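Local coordinates for protein peroxiredoxin 6 (Arenicola marina, PDB 2V2G) that probably acts as a thiol-specific peroxidase that reduces hydrogen peroxide and organic hydroperoxides to water and alcohols, at residues A[49-53]-A[94-98]; A[34-38]-A[150-154]. The protein carries 1 engineered substitution. All coordinates share one frame; numbering follows the deposited sequence.

Contact 1. Residues A[49-53]-A[94-98]; sequences LGRVI and MPYPI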
loop_
_atom_site.group_PDB
_atom_site.type_symbol
_atom_site.label_atom_id
_atom_site.label_comp_id
_atom_site.label_asym_id
_atom_site.label_seq_id
_atom_site.Cartn_x
_atom_site.Cartn_y
_atom_site.Cartn_z
ATOM N N LEU A 49 11.487 11.851 -0.935
ATOM C CA LEU A 49 12.871 11.499 -0.538
ATOM C C LEU A 49 13.321 12.386 0.616
ATOM O O LEU A 49 14.057 11.945 1.491
ATOM C CB LEU A 49 13.830 11.510 -1.740
ATOM C CG LEU A 49 13.821 10.201 -2.535
ATOM C CD1 LEU A 49 12.526 9.883 -3.231
ATOM C CD2 LEU A 49 14.979 10.202 -3.554
ATOM N N GLY A 50 12.857 13.624 0.685
ATOM C CA GLY A 50 13.201 14.473 1.825
ATOM C C GLY A 50 12.585 14.009 3.123
ATOM O O GLY A 50 13.196 14.049 4.198
ATOM N N ARG A 51 11.336 13.544 3.053
ATOM C CA ARG A 51 10.694 12.902 4.177
ATOM C C ARG A 51 11.448 11.678 4.674
ATOM O O ARG A 51 11.520 11.443 5.885
ATOM C CB ARG A 51 9.228 12.583 3.868
ATOM C CG ARG A 51 8.470 12.037 5.032
ATOM C CD ARG A 51 8.522 12.922 6.275
ATOM N NE ARG A 51 7.636 12.486 7.363
ATOM C CZ ARG A 51 7.838 12.789 8.626
ATOM N NH1 ARG A 51 8.881 13.506 8.960
ATOM N NH2 ARG A 51 6.991 12.336 9.544
ATOM N N VAL A 52 11.913 10.843 3.740
ATOM C CA VAL A 52 12.689 9.671 4.125
ATOM C C VAL A 52 13.978 10.077 4.875
ATOM O O VAL A 52 14.280 9.478 5.916
ATOM C CB VAL A 52 12.936 8.737 2.930
ATOM C CG1 VAL A 52 13.780 7.539 3.364
ATOM C CG2 VAL A 52 11.582 8.237 2.399
ATOM N N ILE A 53 14.677 11.101 4.418
ATOM C CA ILE A 53 15.825 11.650 5.195
ATOM C C ILE A 53 15.362 12.028 6.624
ATOM O O ILE A 53 16.004 11.649 7.611
ATOM C CB ILE A 53 16.544 12.865 4.500
ATOM C CG1 ILE A 53 17.066 12.413 3.109
ATOM C CG2 ILE A 53 17.606 13.532 5.498
ATOM C CD1 ILE A 53 17.735 13.510 2.375
ATOM N N MET A 94 23.586 12.059 2.120
ATOM C CA MET A 94 22.433 11.237 1.858
ATOM C C MET A 94 22.496 9.971 2.660
ATOM O O MET A 94 23.519 9.289 2.649
ATOM C CB MET A 94 22.350 10.824 0.394
ATOM C CG MET A 94 21.917 11.911 -0.491
ATOM S SD MET A 94 20.228 12.407 -0.139
ATOM C CE MET A 94 19.241 11.225 -1.051
ATOM N N PRO A 95 21.419 9.658 3.369
ATOM C CA PRO A 95 21.474 8.492 4.218
ATOM C C PRO A 95 21.189 7.179 3.509
ATOM O O PRO A 95 21.277 6.158 4.172
ATOM C CB PRO A 95 20.404 8.789 5.266
ATOM C CG PRO A 95 19.384 9.582 4.497
ATOM C CD PRO A 95 20.132 10.372 3.485
ATOM N N TYR A 96 20.842 7.197 2.210
ATOM C CA TYR A 96 20.524 5.980 1.431
ATOM C C TYR A 96 20.981 6.112 -0.046
ATOM O O TYR A 96 21.032 7.220 -0.598
ATOM C CB TYR A 96 19.008 5.636 1.455
ATOM C CG TYR A 96 18.116 6.804 1.086
ATOM C CD1 TYR A 96 17.926 7.167 -0.230
ATOM C CD2 TYR A 96 17.536 7.596 2.073
ATOM C CE1 TYR A 96 17.159 8.300 -0.574
ATOM C CE2 TYR A 96 16.734 8.715 1.727
ATOM C CZ TYR A 96 16.584 9.068 0.421
ATOM O OH TYR A 96 15.827 10.161 0.072
ATOM N N PRO A 97 21.279 4.958 -0.693
ATOM C CA PRO A 97 21.632 5.028 -2.140
ATOM C C PRO A 97 20.405 5.225 -3.042
ATOM O O PRO A 97 19.259 4.929 -2.610
ATOM C CB PRO A 97 22.227 3.643 -2.428
ATOM C CG PRO A 97 22.268 2.885 -1.099
ATOM C CD PRO A 97 21.311 3.573 -0.182
ATOM N N ILE A 98 20.646 5.682 -4.279
ATOM C CA ILE A 98 19.578 5.758 -5.307
ATOM C C ILE A 98 20.057 4.961 -6.514
ATOM O O ILE A 98 21.147 5.232 -7.041
ATOM C CB ILE A 98 19.270 7.196 -5.747
ATOM C CG1 ILE A 98 19.148 8.148 -4.538
ATOM C CG2 ILE A 98 17.953 7.226 -6.568
ATOM C CD1 ILE A 98 18.773 9.637 -4.909
#
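Y96 drives its ring, like a wedge, into a hollow on the helix lined by L49, V52 and I53, residues three and four apart that share one helical face. V52 presents CG1 as a bump, with that methyl anti to the backbone N (chi1 179°) and 3.6 Å from CE2 of the Y96 ring. CG1 of I53 adds a second wall, 4.0 Å from the same CE2. At the bottom of the hollow the wedge turns polar: Y96 OH donates to L49 O over 2.9 Å, standing above the carbonyl plane with a C=O...O angle of 104°. The helical bond from I53 N reaches this oxygen from the opposite face, so the hydroxyl adds a second grip to an acceptor the helix already uses. The fit is tight, since the hydroxyl lies 3.0 Å from CB of L49. A phenylalanine here has no hydroxyl to give, and L49 O would probably be left without its second donor and the loop less firmly tied to the helix.

I53 is a bump for the loop. Its CG1 abuts CD of P95 at 3.7 Å, a compact, rigid ring that offers a firm surface to the isoleucine, while its CD1 meets SD of M94, whose flexible chain bends twice to bring the sulfur round. At the other end of the segment, the fork of L49 reaches CD1 of I98 with CD2 (4.1 Å).

Helix 43-54 carries the predicted peroxidatic position, S45, a serine by engineering in this structure, within a thioredoxin-like fold. The loop leads from helix 74-88 into strand 98-100; W80 and V84 of that helix cover L49, while L66 on strand 64-70 underlies both V52 and Y96, and F35 on strand 31-36 packs on L49 and V52.

Contact 2. Residues A[34-38]-A[150-154]; sequences LFSHP and GRNFS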
loop_
_atom_site.group_PDB
_atom_site.type_symbol
_atom_site.label_atom_id
_atom_site.label_comp_id
_atom_site.label_asym_id
_atom_site.label_seq_id
_atom_site.Cartn_x
_atom_site.Cartn_y
_atom_site.Cartn_z
ATOM N N LEU A 34 12.864 -1.024 -0.531
ATOM C CA LEU A 34 13.145 -0.452 -1.830
ATOM C C LEU A 34 11.965 0.386 -2.265
ATOM O O LEU A 34 10.837 -0.102 -2.267
ATOM C CB LEU A 34 13.415 -1.570 -2.882
ATOM C CG LEU A 34 13.568 -1.214 -4.341
ATOM C CD1 LEU A 34 14.689 -0.227 -4.464
ATOM C CD2 LEU A 34 13.905 -2.506 -5.173
ATOM N N PHE A 35 12.197 1.642 -2.625
ATOM C CA PHE A 35 11.082 2.508 -3.037
ATOM C C PHE A 35 11.476 3.255 -4.268
ATOM O O PHE A 35 12.657 3.613 -4.428
ATOM C CB PHE A 35 10.656 3.431 -1.919
ATOM C CG PHE A 35 11.665 4.411 -1.454
ATOM C CD1 PHE A 35 12.696 4.008 -0.636
ATOM C CD2 PHE A 35 11.494 5.763 -1.748
ATOM C CE1 PHE A 35 13.686 4.952 -0.174
ATOM C CE2 PHE A 35 12.406 6.701 -1.262
ATOM C CZ PHE A 35 13.480 6.294 -0.472
ATOM N N SER A 36 10.544 3.414 -5.198
ATOM C CA SER A 36 10.824 4.091 -6.442
ATOM C C SER A 36 10.099 5.437 -6.518
ATOM O O SER A 36 9.152 5.728 -5.778
ATOM C CB SER A 36 10.423 3.241 -7.645
ATOM O OG SER A 36 9.008 3.067 -7.658
ATOM N N HIS A 37 10.553 6.250 -7.473
ATOM C CA HIS A 37 9.890 7.460 -7.861
ATOM C C HIS A 37 10.051 7.734 -9.359
ATOM O O HIS A 37 10.956 7.206 -10.005
ATOM C CB HIS A 37 10.409 8.673 -7.069
ATOM C CG HIS A 37 11.837 9.014 -7.383
ATOM N ND1 HIS A 37 12.900 8.353 -6.804
ATOM C CD2 HIS A 37 12.374 9.950 -8.203
ATOM C CE1 HIS A 37 14.033 8.838 -7.301
ATOM N NE2 HIS A 37 13.746 9.787 -8.175
ATOM N N PRO A 38 9.117 8.503 -9.948
ATOM C CA PRO A 38 9.110 8.623 -11.429
ATOM C C PRO A 38 10.303 9.313 -12.070
ATOM O O PRO A 38 10.861 8.790 -13.022
ATOM C CB PRO A 38 7.773 9.331 -11.724
ATOM C CG PRO A 38 6.959 9.118 -10.501
ATOM C CD PRO A 38 7.893 9.090 -9.346
ATOM N N GLY A 150 1.563 11.210 -3.620
ATOM C CA GLY A 150 2.660 11.006 -2.711
ATOM C C GLY A 150 2.339 10.040 -1.610
ATOM O O GLY A 150 1.218 9.924 -1.198
ATOM N N ARG A 151 3.346 9.281 -1.137
ATOM C CA ARG A 151 3.169 8.270 -0.151
ATOM C C ARG A 151 3.091 8.803 1.297
ATOM O O ARG A 151 3.294 9.978 1.544
ATOM C CB ARG A 151 4.314 7.265 -0.271
ATOM C CG ARG A 151 4.179 6.414 -1.518
ATOM C CD ARG A 151 5.441 5.796 -1.927
ATOM N NE ARG A 151 6.341 6.747 -2.530
ATOM C CZ ARG A 151 7.437 6.434 -3.226
ATOM N NH1 ARG A 151 7.816 5.156 -3.435
ATOM N NH2 ARG A 151 8.090 7.387 -3.795
ATOM N N ASN A 152 2.656 7.911 2.190
ATOM C CA ASN A 152 2.585 8.118 3.644
ATOM C C ASN A 152 3.626 7.178 4.259
ATOM O O ASN A 152 3.389 5.989 4.447
ATOM C CB ASN A 152 1.142 7.839 4.123
ATOM C CG ASN A 152 0.980 7.850 5.617
ATOM O OD1 ASN A 152 1.965 8.005 6.344
ATOM N ND2 ASN A 152 -0.236 7.675 6.084
ATOM N N PHE A 153 4.770 7.759 4.627
ATOM C CA PHE A 153 5.895 6.972 5.144
ATOM C C PHE A 153 5.679 6.613 6.641
ATOM O O PHE A 153 6.308 5.671 7.119
ATOM C CB PHE A 153 7.267 7.680 4.848
ATOM C CG PHE A 153 7.728 7.481 3.427
ATOM C CD1 PHE A 153 8.304 6.276 3.004
ATOM C CD2 PHE A 153 7.482 8.470 2.478
ATOM C CE1 PHE A 153 8.675 6.068 1.627
ATOM C CE2 PHE A 153 7.847 8.287 1.158
ATOM C CZ PHE A 153 8.444 7.082 0.727
ATOM N N SER A 154 4.781 7.293 7.334
ATOM C CA SER A 154 4.385 6.821 8.695
ATOM C C SER A 154 3.638 5.487 8.627
ATOM O O SER A 154 3.816 4.646 9.500
ATOM C CB SER A 154 3.633 7.864 9.471
ATOM O OG SER A 154 2.322 8.048 8.998
#
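R151 sends its guanidinium to the backbone carbonyl of S36, on the 34-38 segment, passing the rings of F153 and F35 on the way. Its CB lies 4.0 Å from CE2 of F153, two residues on in the chain, where helix 153-168 begins. CG is anti to the carbonyl carbon (chi1 -72°), and the chain runs on to CD, which approaches CZ of the same ring, before it bends at chi3 and turns the head group toward the strand. NE is held separately, by a salt bridge to E48 of helix 43-54. CZ stands 3.2 Å from S36 O, which sits near the guanidinium plane in the fork between the two terminal nitrogens. NH1 and NH2 each give it a weak hydrogen bond of 2.8 Å, both bent to 127° because one oxygen must serve two N-H groups. NH1 also lies 3.7 Å from CB of F35.

CZ of F153 lies over one face of the guanidinium, toward its rim, 3.9 Å above the plane, and the edge of the F153 ring points to the face of F35 in a T-shaped pair, centroids 5.8 Å apart and planes at 72°. Phenylalanines suit these places, one ring lying against a flat cation and also giving the edge of an aromatic pair.

N152 caps the helix, its OD1 accepting from E155 N and from S154 OG, and its ND2 bonds to E155 of the second subunit, so this helix start also takes part in the dimer contact. Chemically, the arginine brings a charge into a buried place where E48 probably balances it; its flat head holds the carbonyl of S36 by two weak bonds and is probably kept from turning by these and E48 together.

Overall arrangement
Contacts 1 and 2 share one hydrophobic core, their centres 11 Å apart, because helix 43-54 follows strand 31-36 in the chain and packs on it. V52 CG2 lies 3.7 Å from F153 CE1, and L49 CD1 is 3.7 Å from F35 CE2. The helical face that takes the 94-98 loop thus also meets the aromatic pair of the other contact. Both come close to S45, the engineered serine at the predicted peroxidatic position: its side chain is about 5 Å from that of L49 and about 4 Å from that of H37. A bound benzoic acid is about 7 Å from the H37 side chain and about 9 Å from that of L49.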